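PDB 5T8V: sister chromatid cohesion protein from Chaetomium thermophilum, which probably acts as a cohesin loader on chromatin, the chain here being its C-terminal HEAT-repeat fragment. Local coordinates for residues A[31-35]-A[49-54]; A[155-159]-A[203-207]; A[1256-1260]-A[1370-1374]; A[1315-1320]-A[1363-1367]. Numbering follows the deposited sequence.

The four contacts fall into two groups at far-apart places in an elongated, predominantly helical chain. Contacts 1 and 2 come first in sequence and in series, with centres 25 Å apart and nearest atoms about 11 Å apart, on helix 9-36 with strand 52-54 and on helices 149-172 and 190-213. Contacts 3 and 4 lie near the C-terminus, about 121 and 127 Å from contact 1 between centres. They share helix 1364-1387, their centres are 13 Å apart, and I1260 of contact 3 packs on L1367 of contact 4. Contact 4 forms within the span that contact 3 brackets. All four are local packing contacts toward the chain's two ends, consistent with a HEAT-repeat protein.

Contact 1 of 4, residues A[31-35]-A[49-54]; sequences VDRAI and ETEATL
Residues 31-35 lie at the C-terminal end of helix 9-36, with I35 N bonded to V31 O at 2.9 Å, and the chain returns past it through a loop, 49-51, into the short strand 52-54. Helix and strand axes approach to 8.2 Å, their directions 146° apart and so roughly antiparallel. The register sets V31 against A52 (CA-CA 6.0 Å) and I35 against E49 (CA-CA 6.1 Å). V31, chi1 t, points toward the strand: its CG1 lies 3.4 Å from A52 O and 4.0 Å from A52 CB, while its CG2 meets L54 CD2 at 3.7 Å. L54 leaves its CA sideways, but with chi1 m and chi2 t its end comes back to V31. Strand 52-54 pairs antiparallel with strand 44-46, T53 being bonded through its backbone to I45, so the helix end packs on a two-stranded beta hairpin, one of two small two-stranded sheets in this mainly helical chain; Y85 and L86 of helix 81-96 touch V31 and L54, respectively. A34, one turn after V31, brings its CB to 4.3 Å from A52 CB. I35, chi1 m and chi2 t, covers the loop: its CG1 is 3.6 Å from A52 CB, its CG2 3.8 Å from E49 O and its CD1 3.8 Å from T50 O, whereas the side chains of E49, T50 and E51 start away from the helix.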
loop_
_atom_site.group_PDB
_atom_site.type_symbol
_atom_site.label_atom_id
_atom_site.label_comp_id
_atom_site.label_asym_id
_atom_site.label_seq_id
_atom_site.Cartn_x
_atom_site.Cartn_y
_atom_site.Cartn_z
ATOM N N VAL A 31 78.048 -23.329 -0.866
ATOM C CA VAL A 31 77.693 -24.671 -1.319
ATOM C C VAL A 31 78.940 -25.543 -1.406
ATOM O O VAL A 31 78.936 -26.703 -0.976
ATOM C CB VAL A 31 76.953 -24.604 -2.669
ATOM C CG1 VAL A 31 76.708 -26.001 -3.227
ATOM C CG2 VAL A 31 75.631 -23.866 -2.513
ATOM N N ASP A 32 80.026 -25.002 -1.964
ATOM C CA ASP A 32 81.275 -25.755 -2.027
ATOM C C ASP A 32 81.700 -26.218 -0.640
ATOM O O ASP A 32 82.051 -27.387 -0.442
ATOM C CB ASP A 32 82.375 -24.905 -2.667
ATOM C CG ASP A 32 82.261 -24.839 -4.176
ATOM O OD1 ASP A 32 81.941 -25.874 -4.796
ATOM O OD2 ASP A 32 82.495 -23.751 -4.741
ATOM N N ARG A 33 81.673 -25.309 0.336
ATOM C CA ARG A 33 82.035 -25.679 1.700
ATOM C C ARG A 33 81.082 -26.730 2.253
ATOM O O ARG A 33 81.500 -27.637 2.981
ATOM C CB ARG A 33 82.036 -24.441 2.593
ATOM C CG ARG A 33 82.617 -24.671 3.979
ATOM C CD ARG A 33 82.056 -23.673 4.974
ATOM N NE ARG A 33 81.976 -22.326 4.411
ATOM C CZ ARG A 33 81.369 -21.303 5.003
ATOM N NH1 ARG A 33 80.780 -21.462 6.182
ATOM N NH2 ARG A 33 81.347 -20.116 4.411
ATOM N N ALA A 34 79.794 -26.623 1.921
ATOM C CA ALA A 34 78.818 -27.585 2.411
ATOM C C ALA A 34 78.978 -28.956 1.765
ATOM O O ALA A 34 78.486 -29.942 2.318
ATOM C CB ALA A 34 77.400 -27.064 2.172
ATOM N N ILE A 35 79.640 -29.039 0.615
ATOM C CA ILE A 35 79.905 -30.328 -0.022
ATOM C C ILE A 35 81.213 -30.926 0.477
ATOM O O ILE A 35 81.260 -32.094 0.875
ATOM C CB ILE A 35 79.904 -30.175 -1.558
ATOM C CG1 ILE A 35 78.495 -29.824 -2.048
ATOM C CG2 ILE A 35 80.402 -31.462 -2.231
ATOM C CD1 ILE A 35 78.397 -29.549 -3.543
ATOM N N GLU A 49 76.353 -36.362 -0.842
ATOM C CA GLU A 49 77.751 -35.975 -0.980
ATOM C C GLU A 49 78.070 -35.387 -2.349
ATOM O O GLU A 49 79.236 -35.075 -2.614
ATOM C CB GLU A 49 78.663 -37.173 -0.707
ATOM C CG GLU A 49 78.501 -38.328 -1.679
ATOM C CD GLU A 49 79.424 -39.485 -1.356
ATOM O OE1 GLU A 49 80.158 -39.396 -0.349
ATOM O OE2 GLU A 49 79.417 -40.482 -2.108
ATOM N N THR A 50 77.071 -35.234 -3.222
ATOM C CA THR A 50 77.245 -34.550 -4.494
ATOM C C THR A 50 76.349 -33.331 -4.650
ATOM O O THR A 50 76.703 -32.426 -5.413
ATOM C CB THR A 50 76.980 -35.511 -5.666
ATOM O OG1 THR A 50 77.357 -34.884 -6.898
ATOM C CG2 THR A 50 75.505 -35.910 -5.732
ATOM N N GLU A 51 75.218 -33.277 -3.951
ATOM C CA GLU A 51 74.288 -32.161 -4.025
ATOM C C GLU A 51 74.279 -31.388 -2.712
ATOM O O GLU A 51 74.594 -31.926 -1.647
ATOM C CB GLU A 51 72.871 -32.647 -4.344
ATOM C CG GLU A 51 72.621 -32.922 -5.817
ATOM C CD GLU A 51 71.212 -33.421 -6.084
ATOM O OE1 GLU A 51 71.057 -34.379 -6.869
ATOM O OE2 GLU A 51 70.261 -32.858 -5.499
ATOM N N ALA A 52 73.911 -30.112 -2.806
ATOM C CA ALA A 52 73.789 -29.242 -1.643
ATOM C C ALA A 52 73.108 -27.947 -2.064
ATOM O O ALA A 52 73.583 -27.258 -2.974
ATOM C CB ALA A 52 75.157 -28.961 -1.021
ATOM N N THR A 53 71.999 -27.607 -1.416
ATOM C CA THR A 53 71.126 -26.548 -1.895
ATOM C C THR A 53 71.332 -25.269 -1.088
ATOM O O THR A 53 72.113 -25.216 -0.139
ATOM C CB THR A 53 69.667 -27.000 -1.833
ATOM O OG1 THR A 53 69.320 -27.313 -0.479
ATOM C CG2 THR A 53 69.453 -28.228 -2.707
ATOM N N LEU A 54 70.623 -24.216 -1.488
ATOM C CA LEU A 54 70.649 -22.948 -0.776
ATOM C C LEU A 54 69.499 -22.900 0.221
ATOM O O LEU A 54 68.383 -23.337 -0.078
ATOM C CB LEU A 54 70.547 -21.777 -1.756
ATOM C CG LEU A 54 71.679 -21.644 -2.781
ATOM C CD1 LEU A 54 71.350 -20.572 -3.804
ATOM C CD2 LEU A 54 73.002 -21.332 -2.101
#

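Contact 2 of 4, residues A[155-159]-A[203-207]; sequences ALSLC and LLSMM
Two helical turns, 155-159 of helix 149-172 and 203-207 of helix 190-213, cross at a signed angle of -134° with a closest axial approach of 10.5 Å; C159 and L204 have the nearest CA atoms, 6.8 Å apart. C159 adopts chi1 m and places SG among three side chains: 3.5 Å from L204 CD2, 3.7 Å from L203 CD2 and 4.2 Å from M207 CG. L203 (chi1 t, chi2 p) points toward the partner and also sets CD2 4.3 Å from L158 CB. L204 (m, t) leaves its backbone sideways, yet its end turns in to C159. M207, with all three chi angles m, folds so that SD rests 3.8 Å from A155 CB and CE 4.4 Å from L156 N. Beyond the pair, A130 of helix 120-136 touches both A155 and L203, while L204 reaches F253 on helix 247-267, so this is buried helix-helix packing, consistent with HEAT repeats. Carbon and sulfur surfaces meet, implying an interface held by shape and burial rather than charge.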
loop_
_atom_site.group_PDB
_atom_site.type_symbol
_atom_site.label_atom_id
_atom_site.label_comp_id
_atom_site.label_asym_id
_atom_site.label_seq_id
_atom_site.Cartn_x
_atom_site.Cartn_y
_atom_site.Cartn_z
ATOM N N ALA A 155 57.017 -25.358 -9.345
ATOM C CA ALA A 155 56.428 -24.286 -8.548
ATOM C C ALA A 155 54.925 -24.484 -8.396
ATOM O O ALA A 155 54.377 -24.371 -7.291
ATOM C CB ALA A 155 56.734 -22.934 -9.191
ATOM N N LEU A 156 54.241 -24.784 -9.500
ATOM C CA LEU A 156 52.800 -25.003 -9.452
ATOM C C LEU A 156 52.446 -26.158 -8.524
ATOM O O LEU A 156 51.493 -26.066 -7.737
ATOM C CB LEU A 156 52.277 -25.262 -10.864
ATOM C CG LEU A 156 50.808 -25.650 -11.007
ATOM C CD1 LEU A 156 49.896 -24.601 -10.385
ATOM C CD2 LEU A 156 50.483 -25.854 -12.478
ATOM N N SER A 157 53.201 -27.256 -8.602
ATOM C CA SER A 157 52.980 -28.364 -7.681
ATOM C C SER A 157 53.106 -27.899 -6.238
ATOM O O SER A 157 52.224 -28.154 -5.413
ATOM C CB SER A 157 53.966 -29.495 -7.970
ATOM O OG SER A 157 53.751 -30.031 -9.262
ATOM N N LEU A 158 54.196 -27.197 -5.917
ATOM C CA LEU A 158 54.387 -26.733 -4.548
ATOM C C LEU A 158 53.230 -25.854 -4.095
ATOM O O LEU A 158 52.806 -25.928 -2.937
ATOM C CB LEU A 158 55.709 -25.978 -4.421
ATOM C CG LEU A 158 56.917 -26.806 -3.978
ATOM C CD1 LEU A 158 58.172 -25.954 -4.017
ATOM C CD2 LEU A 158 56.713 -27.386 -2.582
ATOM N N CYS A 159 52.708 -25.009 -4.983
ATOM C CA CYS A 159 51.564 -24.182 -4.615
ATOM C C CYS A 159 50.347 -25.046 -4.300
ATOM O O CYS A 159 49.690 -24.860 -3.266
ATOM C CB CYS A 159 51.252 -23.188 -5.734
ATOM S SG CYS A 159 52.470 -21.864 -5.899
ATOM N N LEU A 203 55.597 -16.957 -2.929
ATOM C CA LEU A 203 55.615 -17.805 -4.117
ATOM C C LEU A 203 54.360 -17.600 -4.959
ATOM O O LEU A 203 54.444 -17.407 -6.177
ATOM C CB LEU A 203 55.757 -19.274 -3.719
ATOM C CG LEU A 203 55.745 -20.260 -4.894
ATOM C CD1 LEU A 203 56.867 -19.954 -5.878
ATOM C CD2 LEU A 203 55.850 -21.690 -4.393
ATOM N N LEU A 204 53.184 -17.645 -4.330
ATOM C CA LEU A 204 51.944 -17.452 -5.077
ATOM C C LEU A 204 51.948 -16.114 -5.810
ATOM O O LEU A 204 51.682 -16.047 -7.020
ATOM C CB LEU A 204 50.751 -17.549 -4.127
ATOM C CG LEU A 204 50.521 -18.921 -3.486
ATOM C CD1 LEU A 204 49.589 -18.811 -2.293
ATOM C CD2 LEU A 204 49.955 -19.893 -4.502
ATOM N N SER A 205 52.250 -15.030 -5.093
ATOM C CA SER A 205 52.327 -13.725 -5.737
ATOM C C SER A 205 53.366 -13.729 -6.849
ATOM O O SER A 205 53.175 -13.093 -7.895
ATOM C CB SER A 205 52.649 -12.646 -4.704
ATOM O OG SER A 205 54.008 -12.704 -4.314
ATOM N N MET A 206 54.473 -14.450 -6.649
ATOM C CA MET A 206 55.486 -14.526 -7.694
ATOM C C MET A 206 54.954 -15.224 -8.939
ATOM O O MET A 206 55.376 -14.900 -10.054
ATOM C CB MET A 206 56.730 -15.249 -7.181
ATOM C CG MET A 206 57.889 -15.239 -8.174
ATOM S SD MET A 206 58.414 -13.567 -8.611
ATOM C CE MET A 206 58.471 -13.692 -10.394
ATOM N N MET A 207 54.046 -16.189 -8.776
ATOM C CA MET A 207 53.410 -16.805 -9.937
ATOM C C MET A 207 52.483 -15.819 -10.634
ATOM O O MET A 207 52.477 -15.725 -11.874
ATOM C CB MET A 207 52.636 -18.054 -9.514
ATOM C CG MET A 207 53.490 -19.124 -8.861
ATOM S SD MET A 207 54.742 -19.798 -9.967
ATOM C CE MET A 207 53.728 -20.707 -11.129
#

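Contact 3 of 4, residues A[1256-1260]-A[1370-1374]; sequences IDFDI and ASMIL
The helical turn 1370-1374 of helix 1364-1387 faces an irregular segment, 1256-1260, with A1370 nearest I1260 (CA-CA 7.5 Å) and I1373 nearest I1256 (CA-CA 8.0 Å); the loop therefore runs against the helix direction. A1370 lays CB 4.1 Å from F1258 CE2 and 4.4 Å from I1260 CD1. S1371 turns away, its OG bonded to L1367 O. One turn on from A1370, I1373 (chi1 m, chi2 t) points toward the loop, its CG2 3.5 Å from I1256 CG2 and its CD1 4.3 Å from F1258 CD1. L1374 closes the patch with CD1 3.6 Å from F1258 CZ. F1258, extended in backbone (-153/162) and chi1 p, thus sends its ring among all three helix residues, and D1257 OD1 accepts a hydrogen bond from F1258 N at 2.9 Å while also bonding T1308 OG1. T1308 and V1312 of helix 1291-1319 touch the same ring. The arrangement, an interhelical loop between 1243-1254 and 1271-1284 laying an aromatic side chain against helices, is consistent with a HEAT-type helical repeat.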
loop_
_atom_site.group_PDB
_atom_site.type_symbol
_atom_site.label_atom_id
_atom_site.label_comp_id
_atom_site.label_asym_id
_atom_site.label_seq_id
_atom_site.Cartn_x
_atom_site.Cartn_y
_atom_site.Cartn_z
ATOM N N ILE A 1256 -40.626 -18.641 -18.264
ATOM C CA ILE A 1256 -40.342 -18.199 -19.625
ATOM C C ILE A 1256 -41.069 -19.041 -20.668
ATOM O O ILE A 1256 -41.201 -18.601 -21.819
ATOM C CB ILE A 1256 -38.826 -18.220 -19.896
ATOM C CG1 ILE A 1256 -38.072 -17.481 -18.785
ATOM C CG2 ILE A 1256 -38.515 -17.544 -21.226
ATOM C CD1 ILE A 1256 -36.570 -17.627 -18.840
ATOM N N ASP A 1257 -41.548 -20.229 -20.300
ATOM C CA ASP A 1257 -42.300 -21.072 -21.223
ATOM C C ASP A 1257 -43.470 -20.283 -21.799
ATOM O O ASP A 1257 -43.879 -19.270 -21.222
ATOM C CB ASP A 1257 -42.797 -22.337 -20.520
ATOM C CG ASP A 1257 -42.839 -23.539 -21.442
ATOM O OD1 ASP A 1257 -42.848 -23.345 -22.675
ATOM O OD2 ASP A 1257 -42.866 -24.678 -20.929
ATOM N N PHE A 1258 -44.021 -20.734 -22.923
ATOM C CA PHE A 1258 -45.041 -19.960 -23.612
ATOM C C PHE A 1258 -45.944 -20.883 -24.413
ATOM O O PHE A 1258 -45.602 -22.033 -24.704
ATOM C CB PHE A 1258 -44.412 -18.910 -24.534
ATOM C CG PHE A 1258 -43.402 -19.471 -25.489
ATOM C CD1 PHE A 1258 -42.082 -19.634 -25.102
ATOM C CD2 PHE A 1258 -43.768 -19.833 -26.773
ATOM C CE1 PHE A 1258 -41.149 -20.150 -25.976
ATOM C CE2 PHE A 1258 -42.837 -20.350 -27.652
ATOM C CZ PHE A 1258 -41.527 -20.507 -27.254
ATOM N N ASP A 1259 -47.112 -20.350 -24.766
ATOM C CA ASP A 1259 -48.087 -21.040 -25.603
ATOM C C ASP A 1259 -48.533 -20.060 -26.677
ATOM O O ASP A 1259 -49.242 -19.093 -26.379
ATOM C CB ASP A 1259 -49.279 -21.527 -24.778
ATOM C CG ASP A 1259 -49.987 -22.706 -25.414
ATOM O OD1 ASP A 1259 -49.883 -22.870 -26.648
ATOM O OD2 ASP A 1259 -50.649 -23.469 -24.679
ATOM N N ILE A 1260 -48.106 -20.295 -27.919
ATOM C CA ILE A 1260 -48.475 -19.425 -29.031
ATOM C C ILE A 1260 -49.989 -19.269 -29.026
ATOM O O ILE A 1260 -50.725 -20.249 -29.185
ATOM C CB ILE A 1260 -47.956 -19.974 -30.372
ATOM C CG1 ILE A 1260 -46.425 -19.912 -30.391
ATOM C CG2 ILE A 1260 -48.529 -19.175 -31.536
ATOM C CD1 ILE A 1260 -45.783 -20.558 -31.602
ATOM N N ALA A 1370 -41.886 -15.629 -30.812
ATOM C CA ALA A 1370 -41.527 -16.922 -30.245
ATOM C C ALA A 1370 -40.016 -17.121 -30.262
ATOM O O ALA A 1370 -39.392 -17.343 -29.220
ATOM C CB ALA A 1370 -42.230 -18.040 -31.019
ATOM N N SER A 1371 -39.411 -17.012 -31.447
ATOM C CA SER A 1371 -37.991 -17.311 -31.611
ATOM C C SER A 1371 -37.132 -16.482 -30.663
ATOM O O SER A 1371 -36.342 -17.028 -29.885
ATOM C CB SER A 1371 -37.574 -17.069 -33.063
ATOM O OG SER A 1371 -38.311 -17.887 -33.956
ATOM N N MET A 1372 -37.265 -15.155 -30.725
ATOM C CA MET A 1372 -36.437 -14.251 -29.930
ATOM C C MET A 1372 -36.255 -14.753 -28.504
ATOM O O MET A 1372 -35.150 -14.704 -27.956
ATOM C CB MET A 1372 -37.050 -12.852 -29.900
ATOM C CG MET A 1372 -36.867 -12.054 -31.176
ATOM S SD MET A 1372 -37.434 -10.354 -30.979
ATOM C CE MET A 1372 -39.161 -10.619 -30.612
ATOM N N ILE A 1373 -37.340 -15.234 -27.897
ATOM C CA ILE A 1373 -37.252 -15.787 -26.549
ATOM C C ILE A 1373 -36.206 -16.893 -26.502
ATOM O O ILE A 1373 -35.276 -16.859 -25.688
ATOM C CB ILE A 1373 -38.632 -16.292 -26.087
ATOM C CG1 ILE A 1373 -39.633 -15.131 -26.052
ATOM C CG2 ILE A 1373 -38.529 -16.957 -24.712
ATOM C CD1 ILE A 1373 -41.063 -15.546 -25.749
ATOM N N LEU A 1374 -36.332 -17.884 -27.391
ATOM C CA LEU A 1374 -35.428 -19.030 -27.352
ATOM C C LEU A 1374 -33.994 -18.626 -27.674
ATOM O O LEU A 1374 -33.055 -19.083 -27.013
ATOM C CB LEU A 1374 -35.904 -20.111 -28.320
ATOM C CG LEU A 1374 -37.264 -20.735 -28.006
ATOM C CD1 LEU A 1374 -38.309 -20.185 -28.941
ATOM C CD2 LEU A 1374 -37.202 -22.245 -28.098
#

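Contact 4 of 4, residues A[1315-1320]-A[1363-1367]; sequences VIESEV and RLRQL
A salt bridge joins E1319, in the last turn of helix 1291-1319, to R1363: E1319 OE1 accepts a very short hydrogen bond of 2.5 Å from R1363 NE, with an N-H...O angle of 132°. The carboxylate meets the guanidinium at its edge, near its plane. R1363 reaches it with chi1 to chi3 all t; E1319 has chi1 m and chi2 t. Beneath this exposed pair lies L1367, buried and pointing toward the helix end (chi1 m, chi2 t). Its CD1 is 3.3 Å from E1319 OE1, 3.8 Å from I1316 CG1 and 4.4 Å from V1320 CG2, and its CD2 is 4.2 Å from V1315 CG2. Both segments are mostly helical, and the CA register pairs I1316 with L1367 (7.0 Å) and V1320 with L1364 (7.8 Å). I1260 also packs on L1367, and V1450 of helix 1439-1452 touches I1316. The contact brings together V1320 and R1363, the modelled ends flanking the unmodelled, probably flexible 1321-1362: packing of two successive modelled helices, consistent with the chain's HEAT-repeat character.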
loop_
_atom_site.group_PDB
_atom_site.type_symbol
_atom_site.label_atom_id
_atom_site.label_comp_id
_atom_site.label_asym_id
_atom_site.label_seq_id
_atom_site.Cartn_x
_atom_site.Cartn_y
_atom_site.Cartn_z
ATOM N N VAL A 1315 -42.920 -25.740 -36.769
ATOM C CA VAL A 1315 -43.985 -24.983 -37.419
ATOM C C VAL A 1315 -43.431 -23.794 -38.189
ATOM O O VAL A 1315 -44.098 -23.278 -39.090
ATOM C CB VAL A 1315 -45.038 -24.524 -36.387
ATOM C CG1 VAL A 1315 -45.605 -25.721 -35.628
ATOM C CG2 VAL A 1315 -44.451 -23.496 -35.427
ATOM N N ILE A 1316 -42.225 -23.333 -37.849
ATOM C CA ILE A 1316 -41.587 -22.278 -38.631
ATOM C C ILE A 1316 -41.137 -22.824 -39.979
ATOM O O ILE A 1316 -41.401 -22.226 -41.029
ATOM C CB ILE A 1316 -40.410 -21.663 -37.849
ATOM C CG1 ILE A 1316 -40.941 -20.723 -36.763
ATOM C CG2 ILE A 1316 -39.455 -20.910 -38.792
ATOM C CD1 ILE A 1316 -39.872 -20.145 -35.855
ATOM N N GLU A 1317 -40.444 -23.966 -39.969
ATOM C CA GLU A 1317 -40.046 -24.593 -41.224
ATOM C C GLU A 1317 -41.249 -24.800 -42.131
ATOM O O GLU A 1317 -41.171 -24.563 -43.342
ATOM C CB GLU A 1317 -39.348 -25.927 -40.961
ATOM C CG GLU A 1317 -37.965 -25.800 -40.346
ATOM C CD GLU A 1317 -37.235 -27.129 -40.280
ATOM O OE1 GLU A 1317 -36.059 -27.148 -39.859
ATOM O OE2 GLU A 1317 -37.837 -28.158 -40.652
ATOM N N SER A 1318 -42.378 -25.235 -41.567
ATOM C CA SER A 1318 -43.559 -25.428 -42.405
ATOM C C SER A 1318 -44.142 -24.094 -42.866
ATOM O O SER A 1318 -44.135 -23.790 -44.063
ATOM C CB SER A 1318 -44.626 -26.236 -41.666
ATOM O OG SER A 1318 -45.742 -26.477 -42.507
ATOM N N GLU A 1319 -44.642 -23.292 -41.924
ATOM C CA GLU A 1319 -45.368 -22.076 -42.282
ATOM C C GLU A 1319 -44.484 -21.100 -43.051
ATOM O O GLU A 1319 -44.889 -20.568 -44.090
ATOM C CB GLU A 1319 -45.932 -21.420 -41.020
ATOM C CG GLU A 1319 -47.178 -22.110 -40.484
ATOM C CD GLU A 1319 -47.618 -21.574 -39.138
ATOM O OE1 GLU A 1319 -47.088 -20.528 -38.711
ATOM O OE2 GLU A 1319 -48.496 -22.200 -38.507
ATOM N N VAL A 1320 -43.275 -20.848 -42.556
ATOM C CA VAL A 1320 -42.371 -19.913 -43.218
ATOM C C VAL A 1320 -41.764 -20.573 -44.451
ATOM O O VAL A 1320 -40.564 -20.842 -44.499
ATOM C CB VAL A 1320 -41.267 -19.419 -42.261
ATOM C CG1 VAL A 1320 -40.447 -18.309 -42.914
ATOM C CG2 VAL A 1320 -41.872 -18.929 -40.950
ATOM N N ARG A 1363 -48.928 -13.445 -38.966
ATOM C CA ARG A 1363 -48.459 -14.449 -38.019
ATOM C C ARG A 1363 -46.941 -14.414 -37.888
ATOM O O ARG A 1363 -46.392 -14.787 -36.853
ATOM C CB ARG A 1363 -48.908 -15.846 -38.449
ATOM C CG ARG A 1363 -48.463 -16.954 -37.505
ATOM C CD ARG A 1363 -48.934 -18.317 -37.976
ATOM N NE ARG A 1363 -48.530 -19.379 -37.056
ATOM C CZ ARG A 1363 -49.202 -19.727 -35.962
ATOM N NH1 ARG A 1363 -50.324 -19.100 -35.634
ATOM N NH2 ARG A 1363 -48.749 -20.706 -35.190
ATOM N N LEU A 1364 -46.271 -13.973 -38.955
ATOM C CA LEU A 1364 -44.813 -13.908 -38.969
ATOM C C LEU A 1364 -44.262 -13.320 -37.672
ATOM O O LEU A 1364 -43.341 -13.876 -37.062
ATOM C CB LEU A 1364 -44.358 -13.088 -40.179
ATOM C CG LEU A 1364 -42.860 -12.832 -40.345
ATOM C CD1 LEU A 1364 -42.492 -12.811 -41.820
ATOM C CD2 LEU A 1364 -42.459 -11.522 -39.691
ATOM N N ARG A 1365 -44.825 -12.192 -37.235
ATOM C CA ARG A 1365 -44.376 -11.575 -35.992
ATOM C C ARG A 1365 -44.631 -12.477 -34.793
ATOM O O ARG A 1365 -43.940 -12.365 -33.775
ATOM C CB ARG A 1365 -45.071 -10.231 -35.795
ATOM C CG ARG A 1365 -44.663 -9.167 -36.801
ATOM C CD ARG A 1365 -45.497 -7.910 -36.633
ATOM N NE ARG A 1365 -46.921 -8.179 -36.814
ATOM C CZ ARG A 1365 -47.885 -7.289 -36.608
ATOM N NH1 ARG A 1365 -47.590 -6.060 -36.208
ATOM N NH2 ARG A 1365 -49.152 -7.632 -36.799
ATOM N N GLN A 1366 -45.623 -13.363 -34.884
ATOM C CA GLN A 1366 -45.889 -14.288 -33.788
ATOM C C GLN A 1366 -44.730 -15.260 -33.601
ATOM O O GLN A 1366 -44.290 -15.504 -32.470
ATOM C CB GLN A 1366 -47.192 -15.043 -34.053
ATOM C CG GLN A 1366 -47.747 -15.789 -32.856
ATOM C CD GLN A 1366 -49.106 -16.401 -33.140
ATOM O OE1 GLN A 1366 -49.338 -16.951 -34.218
ATOM N NE2 GLN A 1366 -50.014 -16.304 -32.177
ATOM N N LEU A 1367 -44.212 -15.812 -34.702
ATOM C CA LEU A 1367 -43.130 -16.785 -34.615
ATOM C C LEU A 1367 -41.769 -16.127 -34.456
ATOM O O LEU A 1367 -40.846 -16.754 -33.928
ATOM C CB LEU A 1367 -43.135 -17.683 -35.852
ATOM C CG LEU A 1367 -44.435 -18.459 -36.070
ATOM C CD1 LEU A 1367 -44.365 -19.244 -37.363
ATOM C CD2 LEU A 1367 -44.724 -19.385 -34.892
#